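Side-chain contacts in CLIP-associating protein (Drosophila melanogaster, PDB 4G3A), which tracks microtubule plus ends and stabilises dynamic microtubules, serving mitotic spindle formation and kinetochore attachment, this chain being its N-terminal TOG domain of HEAT repeats: residues A[8-11]-A[12-15]; A[82-85]-A[86-90]; A[151-154]-A[155-159]; A[177-181]-A[182-186]. One frame throughout, in Å; residues are numbered along the deposited sequence.

Contact 1 (A[8-11]-A[12-15]); sequences DLDG and FIQQ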
loop_
_atom_site.group_PDB
_atom_site.type_symbol
_atom_site.label_atom_id
_atom_site.label_comp_id
_atom_site.label_asym_id
_atom_site.label_seq_id
_atom_site.Cartn_x
_atom_site.Cartn_y
_atom_site.Cartn_z
ATOM N N ASP A 8 6.559 28.851 0.207
ATOM C CA ASP A 8 5.697 28.216 -0.788
ATOM C C ASP A 8 6.361 27.005 -1.430
ATOM O O ASP A 8 7.527 26.702 -1.163
ATOM C CB ASP A 8 5.274 29.221 -1.858
ATOM C CG ASP A 8 6.449 29.819 -2.585
ATOM O OD1 ASP A 8 6.248 30.796 -3.335
ATOM O OD2 ASP A 8 7.575 29.315 -2.401
ATOM N N LEU A 9 5.612 26.317 -2.282
ATOM C CA LEU A 9 6.126 25.111 -2.924
ATOM C C LEU A 9 7.441 25.342 -3.673
ATOM O O LEU A 9 8.388 24.567 -3.532
ATOM C CB LEU A 9 5.077 24.523 -3.865
ATOM C CG LEU A 9 4.313 23.300 -3.364
ATOM C CD1 LEU A 9 4.741 22.100 -4.170
ATOM C CD2 LEU A 9 4.549 23.060 -1.881
ATOM N N ASP A 10 7.505 26.415 -4.457
ATOM C CA ASP A 10 8.711 26.713 -5.222
ATOM C C ASP A 10 9.924 26.828 -4.306
ATOM O O ASP A 10 11.015 26.363 -4.642
ATOM C CB ASP A 10 8.527 27.990 -6.046
ATOM C CG ASP A 10 7.736 27.749 -7.318
ATOM O OD1 ASP A 10 7.964 26.703 -7.964
ATOM O OD2 ASP A 10 6.896 28.602 -7.674
ATOM N N GLY A 11 9.723 27.440 -3.144
ATOM C CA GLY A 11 10.763 27.537 -2.136
ATOM C C GLY A 11 11.276 26.180 -1.677
ATOM O O GLY A 11 12.486 25.978 -1.565
ATOM N N PHE A 12 10.364 25.248 -1.398
ATOM C CA PHE A 12 10.768 23.902 -1.013
ATOM C C PHE A 12 11.544 23.239 -2.147
ATOM O O PHE A 12 12.622 22.689 -1.938
ATOM C CB PHE A 12 9.551 23.038 -0.647
ATOM C CG PHE A 12 9.022 23.287 0.739
ATOM C CD1 PHE A 12 9.663 22.754 1.846
ATOM C CD2 PHE A 12 7.876 24.045 0.934
ATOM C CE1 PHE A 12 9.179 22.983 3.124
ATOM C CE2 PHE A 12 7.385 24.276 2.208
ATOM C CZ PHE A 12 8.039 23.746 3.304
ATOM N N ILE A 13 10.982 23.292 -3.350
ATOM C CA ILE A 13 11.587 22.653 -4.513
ATOM C C ILE A 13 13.030 23.121 -4.734
ATOM O O ILE A 13 13.925 22.313 -4.974
ATOM C CB ILE A 13 10.763 22.927 -5.782
ATOM C CG1 ILE A 13 9.383 22.270 -5.674
ATOM C CG2 ILE A 13 11.509 22.440 -7.017
ATOM C CD1 ILE A 13 8.332 22.896 -6.575
ATOM N N GLN A 14 13.252 24.426 -4.642
ATOM C CA GLN A 14 14.579 24.983 -4.895
ATOM C C GLN A 14 15.620 24.505 -3.883
ATOM O O GLN A 14 16.760 24.215 -4.242
ATOM C CB GLN A 14 14.514 26.514 -4.926
ATOM C CG GLN A 14 13.677 27.056 -6.074
ATOM C CD GLN A 14 13.152 28.453 -5.815
ATOM O OE1 GLN A 14 13.226 28.961 -4.694
ATOM N NE2 GLN A 14 12.611 29.084 -6.854
ATOM N N GLN A 15 15.213 24.402 -2.623
ATOM C CA GLN A 15 16.143 24.130 -1.538
ATOM C C GLN A 15 16.409 22.644 -1.321
ATOM O O GLN A 15 17.349 22.276 -0.616
ATOM C CB GLN A 15 15.617 24.752 -0.249
ATOM C CG GLN A 15 16.703 25.216 0.690
ATOM C CD GLN A 15 16.148 25.687 2.017
ATOM O OE1 GLN A 15 15.114 26.360 2.071
ATOM N NE2 GLN A 15 16.832 25.331 3.100
#
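Asp-8 begins the contact by meeting Phe-12 through its carbonyl: Phe-12 N donates to Asp-8 O over 3.2 Å, in the carbonyl plane. The short carboxylate of Asp-8 suits the N-cap, because OD2 turns back to accept from Gly-11 N at 2.9 Å and so satisfies an amide that has no helical carbonyl before it. At Leu-9 the backbone bond is straighter, Ile-13 N to Leu-9 O at 2.9 Å with an angle of 173°. The same oxygen is packed by the branch of Ile-13, whose CG1 lies beside the backbone N (chi1 -65°) and comes within 3.3 Å of Leu-9 O. The Leu-9 methyls touch only lightly, CD1 on Ile-13 CD1 (4.4 Å) and CD2 on Phe-12 CD2 (4.5 Å); Leu-9 packs on both helices 21-36 and 47-58, Phe-12 on the first and Ile-13 on the second. Asp-10 O accepts from Gln-14 N, and Gln-14 CG comes within 3.1 Å of Asp-10 O, while carboxylate atom OD1 accepts from Thr-45 N. Gln-15 N donates only weakly to Gly-11 O. The ring of Phe-12 places CD2 3.4 Å from Asp-8 O and rests on Leu-27 and Leu-31, and an alanine here would probably open a gap against helix 21-36 and leave Leu-9 less well packed. The whole is the N-capped first turn of an amphipathic helix at the N-terminal end of the all-helical TOG domain.

Contact 2 (A[82-85]-A[86-90]); sequences SDFN and AYTAT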
loop_
_atom_site.group_PDB
_atom_site.type_symbol
_atom_site.label_atom_id
_atom_site.label_comp_id
_atom_site.label_asym_id
_atom_site.label_seq_id
_atom_site.Cartn_x
_atom_site.Cartn_y
_atom_site.Cartn_z
ATOM N N SER A 82 -7.420 12.685 -8.685
ATOM C CA SER A 82 -7.131 11.950 -9.915
ATOM C C SER A 82 -5.948 12.538 -10.672
ATOM O O SER A 82 -5.300 11.847 -11.455
ATOM C CB SER A 82 -8.374 11.851 -10.821
ATOM O OG SER A 82 -8.772 13.118 -11.322
ATOM N N ASP A 83 -5.665 13.818 -10.443
ATOM C CA ASP A 83 -4.551 14.460 -11.129
ATOM C C ASP A 83 -3.213 13.816 -10.758
ATOM O O ASP A 83 -2.278 13.797 -11.562
ATOM C CB ASP A 83 -4.546 15.974 -10.875
ATOM C CG ASP A 83 -5.735 16.675 -11.519
ATOM O OD1 ASP A 83 -6.197 16.218 -12.588
ATOM O OD2 ASP A 83 -6.215 17.680 -10.958
ATOM N N PHE A 84 -3.138 13.260 -9.554
ATOM C CA PHE A 84 -1.924 12.585 -9.105
ATOM C C PHE A 84 -1.553 11.394 -9.982
ATOM O O PHE A 84 -0.400 10.963 -9.996
ATOM C CB PHE A 84 -2.055 12.110 -7.652
ATOM C CG PHE A 84 -0.759 11.619 -7.063
ATOM C CD1 PHE A 84 -0.389 10.286 -7.167
ATOM C CD2 PHE A 84 0.099 12.506 -6.417
ATOM C CE1 PHE A 84 0.807 9.838 -6.634
ATOM C CE2 PHE A 84 1.299 12.072 -5.881
ATOM C CZ PHE A 84 1.660 10.742 -5.983
ATOM N N ASN A 85 -2.524 10.857 -10.713
ATOM C CA ASN A 85 -2.312 9.583 -11.401
ATOM C C ASN A 85 -1.237 9.680 -12.472
ATOM O O ASN A 85 -0.792 8.670 -13.005
ATOM C CB ASN A 85 -3.619 9.024 -11.980
ATOM C CG ASN A 85 -3.543 7.534 -12.246
ATOM O OD1 ASN A 85 -2.863 6.797 -11.526
ATOM N ND2 ASN A 85 -4.236 7.080 -13.286
ATOM N N ALA A 86 -0.811 10.904 -12.768
ATOM C CA ALA A 86 0.294 11.124 -13.690
ATOM C C ALA A 86 1.603 10.607 -13.103
ATOM O O ALA A 86 2.558 10.343 -13.829
ATOM C CB ALA A 86 0.415 12.604 -14.022
ATOM N N TYR A 87 1.645 10.460 -11.783
ATOM C CA TYR A 87 2.888 10.118 -11.101
ATOM C C TYR A 87 2.892 8.704 -10.518
ATOM O O TYR A 87 3.927 8.211 -10.064
ATOM C CB TYR A 87 3.159 11.143 -10.005
ATOM C CG TYR A 87 3.050 12.565 -10.506
ATOM C CD1 TYR A 87 3.980 13.069 -11.402
ATOM C CD2 TYR A 87 2.011 13.396 -10.097
ATOM C CE1 TYR A 87 3.890 14.368 -11.875
ATOM C CE2 TYR A 87 1.913 14.702 -10.566
ATOM C CZ TYR A 87 2.857 15.179 -11.457
ATOM O OH TYR A 87 2.777 16.474 -11.934
ATOM N N THR A 88 1.729 8.058 -10.531
ATOM C CA THR A 88 1.586 6.713 -9.966
ATOM C C THR A 88 2.667 5.720 -10.439
ATOM O O THR A 88 3.301 5.052 -9.628
ATOM C CB THR A 88 0.172 6.143 -10.234
ATOM O OG1 THR A 88 -0.814 7.079 -9.781
ATOM C CG2 THR A 88 -0.026 4.813 -9.512
ATOM N N ALA A 89 2.877 5.628 -11.745
ATOM C CA ALA A 89 3.847 4.682 -12.304
ATOM C C ALA A 89 5.282 4.941 -11.829
ATOM O O ALA A 89 6.097 4.020 -11.761
ATOM C CB ALA A 89 3.785 4.713 -13.826
ATOM N N THR A 90 5.580 6.196 -11.509
ATOM C CA THR A 90 6.914 6.587 -11.064
ATOM C C THR A 90 7.106 6.244 -9.596
ATOM O O THR A 90 8.143 5.729 -9.186
ATOM C CB THR A 90 7.145 8.105 -11.251
ATOM O OG1 THR A 90 7.363 8.389 -12.638
ATOM C CG2 THR A 90 8.351 8.581 -10.446
HETATM O O HOH W 1 1.509 7.042 -13.862
#
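Phe-84 and Tyr-87 form a T-shaped aromatic pair in the short connection between helix 63-80 and helix 88-98, where the chain passes from one HEAT repeat to the next. The edge of Tyr-87 points at the face of Phe-84, with ring centroids 5.8 Å apart and planes at 70°. Tyr-87 CD2 leads the approach and comes 4.2 Å from Phe-84 CD2, while Tyr-87 CB lies above the Phe-84 ring toward its rim. Phe-84 turns its ring into the interior, its chi1 of -170° setting CG opposite the backbone N. The backbone of the turn keeps the pair together: Tyr-87 N donates to Phe-84 O at 2.8 Å, tilted 33° from the carbonyl plane. The methyl of Ala-86 rests over the centre of one face of the Tyr-87 ring. The polar half is the bond from Thr-88 OG1 to Asn-85 OD1, 2.7 Å long, in the carbonyl plane and on a lone pair, one bond that ties the Asn-85 amide to the first residue of helix 88-98. A water extends this start, donating to Asn-85 O and accepting from Ala-89 N. Phe-84 is inserted among Phe-73, Leu-76 and Ile-77 of helix 63-80, Val-122 touches Phe-84, Asn-85 and Thr-88, and Tyr-87 lies against Met-47 and Ile-51 of helix 47-58.

Contact 3 (A[151-154]-A[155-159]); sequences TIVN and ALHEY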
loop_
_atom_site.group_PDB
_atom_site.type_symbol
_atom_site.label_atom_id
_atom_site.label_comp_id
_atom_site.label_asym_id
_atom_site.label_seq_id
_atom_site.Cartn_x
_atom_site.Cartn_y
_atom_site.Cartn_z
ATOM N N THR A 151 -2.978 -5.367 2.600
ATOM C CA THR A 151 -3.544 -4.325 1.753
ATOM C C THR A 151 -4.845 -4.817 1.132
ATOM O O THR A 151 -5.822 -4.072 1.034
ATOM C CB THR A 151 -2.582 -3.928 0.609
ATOM O OG1 THR A 151 -1.327 -3.498 1.155
ATOM C CG2 THR A 151 -3.190 -2.816 -0.235
ATOM N N ILE A 152 -4.850 -6.068 0.683
ATOM C CA ILE A 152 -6.063 -6.660 0.127
ATOM C C ILE A 152 -7.171 -6.686 1.174
ATOM O O ILE A 152 -8.322 -6.301 0.910
ATOM C CB ILE A 152 -5.817 -8.107 -0.332
ATOM C CG1 ILE A 152 -4.868 -8.141 -1.532
ATOM C CG2 ILE A 152 -7.144 -8.796 -0.651
ATOM C CD1 ILE A 152 -4.465 -9.555 -1.946
ATOM N N VAL A 153 -6.821 -7.143 2.364
ATOM C CA VAL A 153 -7.804 -7.228 3.459
ATOM C C VAL A 153 -8.405 -5.849 3.748
ATOM O O VAL A 153 -9.633 -5.697 3.850
ATOM C CB VAL A 153 -7.183 -7.835 4.727
ATOM C CG1 VAL A 153 -8.072 -7.567 5.947
ATOM C CG2 VAL A 153 -6.982 -9.354 4.550
ATOM N N ASN A 154 -7.546 -4.842 3.850
ATOM C CA ASN A 154 -8.008 -3.486 4.177
ATOM C C ASN A 154 -8.896 -2.923 3.079
ATOM O O ASN A 154 -9.913 -2.296 3.360
ATOM C CB ASN A 154 -6.829 -2.533 4.414
ATOM C CG ASN A 154 -6.000 -2.901 5.630
ATOM O OD1 ASN A 154 -4.849 -2.486 5.753
ATOM N ND2 ASN A 154 -6.574 -3.686 6.532
ATOM N N ALA A 155 -8.498 -3.130 1.823
ATOM C CA ALA A 155 -9.281 -2.661 0.684
ATOM C C ALA A 155 -10.673 -3.312 0.614
ATOM O O ALA A 155 -11.676 -2.652 0.309
ATOM C CB ALA A 155 -8.526 -2.912 -0.600
ATOM N N LEU A 156 -10.729 -4.607 0.892
ATOM C CA LEU A 156 -12.001 -5.321 0.946
ATOM C C LEU A 156 -12.862 -4.790 2.082
ATOM O O LEU A 156 -14.048 -4.508 1.911
ATOM C CB LEU A 156 -11.737 -6.825 1.141
ATOM C CG LEU A 156 -12.860 -7.818 0.832
ATOM C CD1 LEU A 156 -13.271 -7.728 -0.629
ATOM C CD2 LEU A 156 -12.428 -9.253 1.196
ATOM N N HIS A 157 -12.265 -4.658 3.258
ATOM C CA HIS A 157 -13.012 -4.167 4.396
ATOM C C HIS A 157 -13.537 -2.755 4.127
ATOM O O HIS A 157 -14.643 -2.425 4.522
ATOM C CB HIS A 157 -12.174 -4.227 5.676
ATOM C CG HIS A 157 -12.007 -5.628 6.215
ATOM N ND1 HIS A 157 -12.824 -6.660 5.854
ATOM C CD2 HIS A 157 -11.105 -6.128 7.100
ATOM C CE1 HIS A 157 -12.436 -7.770 6.487
ATOM N NE2 HIS A 157 -11.409 -7.467 7.245
ATOM N N GLU A 158 -12.761 -1.937 3.420
ATOM C CA GLU A 158 -13.140 -0.536 3.213
ATOM C C GLU A 158 -14.121 -0.355 2.060
ATOM O O GLU A 158 -15.026 0.494 2.133
ATOM C CB GLU A 158 -11.902 0.346 3.008
ATOM C CG GLU A 158 -11.225 0.758 4.307
ATOM C CD GLU A 158 -9.803 1.253 4.103
ATOM O OE1 GLU A 158 -9.595 2.184 3.293
ATOM O OE2 GLU A 158 -8.892 0.704 4.760
ATOM N N TYR A 159 -13.971 -1.165 1.018
ATOM C CA TYR A 159 -14.787 -0.987 -0.186
ATOM C C TYR A 159 -15.823 -2.075 -0.478
ATOM O O TYR A 159 -16.785 -1.830 -1.201
ATOM C CB TYR A 159 -13.887 -0.769 -1.398
ATOM C CG TYR A 159 -13.047 0.476 -1.228
ATOM C CD1 TYR A 159 -13.620 1.737 -1.347
ATOM C CD2 TYR A 159 -11.704 0.391 -0.924
ATOM C CE1 TYR A 159 -12.870 2.882 -1.175
ATOM C CE2 TYR A 159 -10.941 1.532 -0.753
ATOM C CZ TYR A 159 -11.537 2.778 -0.873
ATOM O OH TYR A 159 -10.782 3.916 -0.708
#
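The imidazole of His-157 has Val-153 O over one face, 3.3 Å above the plane and offset toward the rim, with Val-153 CG1 touching ring atom CD2 at 3.5 Å. The ring of His-198 meets it with planes at about 25°, and the Tyr-159 ring has Glu-158 CB over one face. Val-153 and His-157 lie side by side, one helical turn apart. With CG beside the backbone N (chi1 -74°), the imidazole leans back over the carbonyl that also accepts His-157 N. Histidine suits the place because ND1 bonds His-198 NE2 and NE2 bonds Glu-194 OE1, which fixes the ring's rotation and may influence its protonation. Glu-158 runs back over Asn-154 in a similar way, with CB 3.3 Å from Asn-154 O, and both side chains touch Arg-115. On the buried side, Ala-155 CB nestles 3.4 Å from Thr-151 O, its small methyl consistent with the contact Ile-129 makes with it. Thr-151 OG1 is hydrogen-bonded to Gln-111 OE1. These turns of helix 142-159 are flanked by helix 182-199, touched by Val-153 and Leu-156, by helix 125-136, reached by Ile-152 and Ala-155, and by helix 104-119.

Contact 4 (A[177-181]-A[182-186]); sequences LGDPT and VNVRE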
loop_
_atom_site.group_PDB
_atom_site.type_symbol
_atom_site.label_atom_id
_atom_site.label_comp_id
_atom_site.label_asym_id
_atom_site.label_seq_id
_atom_site.Cartn_x
_atom_site.Cartn_y
_atom_site.Cartn_z
ATOM N N LEU A 177 -0.123 -19.978 0.880
ATOM C CA LEU A 177 -0.234 -20.946 1.973
ATOM C C LEU A 177 1.023 -21.808 2.077
ATOM O O LEU A 177 1.386 -22.246 3.164
ATOM C CB LEU A 177 -1.468 -21.854 1.803
ATOM C CG LEU A 177 -2.829 -21.168 1.964
ATOM C CD1 LEU A 177 -3.976 -22.102 1.571
ATOM C CD2 LEU A 177 -3.014 -20.680 3.393
ATOM N N GLY A 178 1.684 -22.046 0.945
ATOM C CA GLY A 178 2.934 -22.790 0.933
ATOM C C GLY A 178 4.179 -21.912 0.843
ATOM O O GLY A 178 5.231 -22.356 0.378
ATOM N N ASP A 179 4.065 -20.659 1.279
ATOM C CA ASP A 179 5.205 -19.741 1.292
ATOM C C ASP A 179 6.323 -20.323 2.160
ATOM O O ASP A 179 6.053 -21.000 3.146
ATOM C CB ASP A 179 4.766 -18.378 1.843
ATOM C CG ASP A 179 5.742 -17.267 1.508
ATOM O OD1 ASP A 179 6.615 -16.957 2.346
ATOM O OD2 ASP A 179 5.621 -16.687 0.414
ATOM N N PRO A 180 7.590 -20.074 1.799
ATOM C CA PRO A 180 8.640 -20.641 2.661
ATOM C C PRO A 180 8.714 -19.970 4.029
ATOM O O PRO A 180 9.419 -20.460 4.900
ATOM C CB PRO A 180 9.927 -20.372 1.873
ATOM C CG PRO A 180 9.590 -19.231 0.965
ATOM C CD PRO A 180 8.142 -19.423 0.598
ATOM N N THR A 181 7.997 -18.864 4.203
ATOM C CA THR A 181 8.058 -18.074 5.430
ATOM C C THR A 181 6.782 -18.273 6.232
ATOM O O THR A 181 5.683 -18.180 5.682
ATOM C CB THR A 181 8.211 -16.564 5.097
ATOM O OG1 THR A 181 9.579 -16.282 4.752
ATOM C CG2 THR A 181 7.805 -15.701 6.269
ATOM N N VAL A 182 6.914 -18.537 7.528
ATOM C CA VAL A 182 5.730 -18.828 8.340
ATOM C C VAL A 182 4.811 -17.612 8.466
ATOM O O VAL A 182 3.590 -17.759 8.445
ATOM C CB VAL A 182 6.084 -19.403 9.742
ATOM C CG1 VAL A 182 6.810 -18.376 10.580
ATOM C CG2 VAL A 182 4.824 -19.881 10.453
ATOM N N ASN A 183 5.391 -16.416 8.567
ATOM C CA ASN A 183 4.586 -15.193 8.682
ATOM C C ASN A 183 3.637 -14.996 7.509
ATOM O O ASN A 183 2.520 -14.502 7.672
ATOM C CB ASN A 183 5.479 -13.961 8.803
ATOM C CG ASN A 183 6.419 -14.041 9.976
ATOM O OD1 ASN A 183 7.321 -14.879 10.005
ATOM N ND2 ASN A 183 6.223 -13.163 10.953
ATOM N N VAL A 184 4.101 -15.364 6.320
ATOM C CA VAL A 184 3.282 -15.258 5.126
ATOM C C VAL A 184 2.231 -16.371 5.070
ATOM O O VAL A 184 1.065 -16.110 4.769
ATOM C CB VAL A 184 4.144 -15.256 3.858
ATOM C CG1 VAL A 184 3.264 -15.299 2.627
ATOM C CG2 VAL A 184 5.033 -13.987 3.830
ATOM N N ARG A 185 2.637 -17.607 5.360
ATOM C CA ARG A 185 1.679 -18.715 5.387
ATOM C C ARG A 185 0.506 -18.357 6.293
ATOM O O ARG A 185 -0.655 -18.521 5.916
ATOM C CB ARG A 185 2.333 -20.032 5.846
ATOM C CG ARG A 185 3.379 -20.588 4.871
ATOM C CD ARG A 185 3.768 -22.061 5.197
ATOM N NE ARG A 185 4.390 -22.176 6.515
ATOM C CZ ARG A 185 5.699 -22.079 6.750
ATOM N NH1 ARG A 185 6.556 -21.881 5.753
ATOM N NH2 ARG A 185 6.159 -22.189 7.989
ATOM N N GLU A 186 0.811 -17.856 7.486
ATOM C CA GLU A 186 -0.223 -17.467 8.444
ATOM C C GLU A 186 -1.068 -16.271 7.991
ATOM O O GLU A 186 -2.271 -16.234 8.239
ATOM C CB GLU A 186 0.382 -17.237 9.831
ATOM C CG GLU A 186 0.844 -18.543 10.471
ATOM C CD GLU A 186 1.332 -18.381 11.896
ATOM O OE1 GLU A 186 1.707 -17.251 12.273
ATOM O OE2 GLU A 186 1.345 -19.391 12.637
#
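The guanidinium of Arg-185 meets the backbone carbonyl of Asp-179, not its carboxylate, where an Asx turn leads into helix 182-199 of the third HEAT repeat. Arg-185 NH1 donates to Asp-179 O at 2.8 Å, and that oxygen lies near the guanidinium plane. The long side chain gets there by bending at chi3 (-63°), after its CG passes 3.1 Å from Leu-177 O. One face of the guanidinium covers Thr-181 C and Val-182 CA, while Arg-185 N closes the first helical turn on Thr-181 O at 3.1 Å. Replaced by an alanine, Arg-185 would lose its guanidinium, and Asp-179 O would probably be left without this donor. Beside it, Val-184 crosses Asp-179 at about a right angle, its CG1 pressed to Asp-179 CG at 3.4 Å; both valine CB and CG1 pack on the carboxylate. Farther out, Arg-145 NE of helix 142-159 holds Asp-179 OD2 in a salt bridge, and Lys-217 NZ bonds Leu-177 O. The aspartate is thus shared between helix 142-159, through Arg-145, and the Asx turn: a short acid with two oxygens can serve both at once. Its OD1 accepts from Thr-181 N at 3.0 Å, met on the anti side and 27° out of the carboxylate plane.

The four contacts follow one another along the chain in an all-helical TOG domain, and none touches another. Contacts 1 and 4 lie on opposite sides of the chain's centre, about 45 Å apart between centres, with contacts 2 and 3 between them; neighbours in the series are about 20 or 21 Å apart. Helix 47-58 joins contact 1 to contact 2, since both pack against it. Contact 3 and contact 4 share a pair of helices: the start of 142-159 meets the start of 182-199, and their later turns meet at contact 3, so the two run the same way. Helix starts, an inter-helix turn and a helix end together build the elongated repeat array of this microtubule-binding protein.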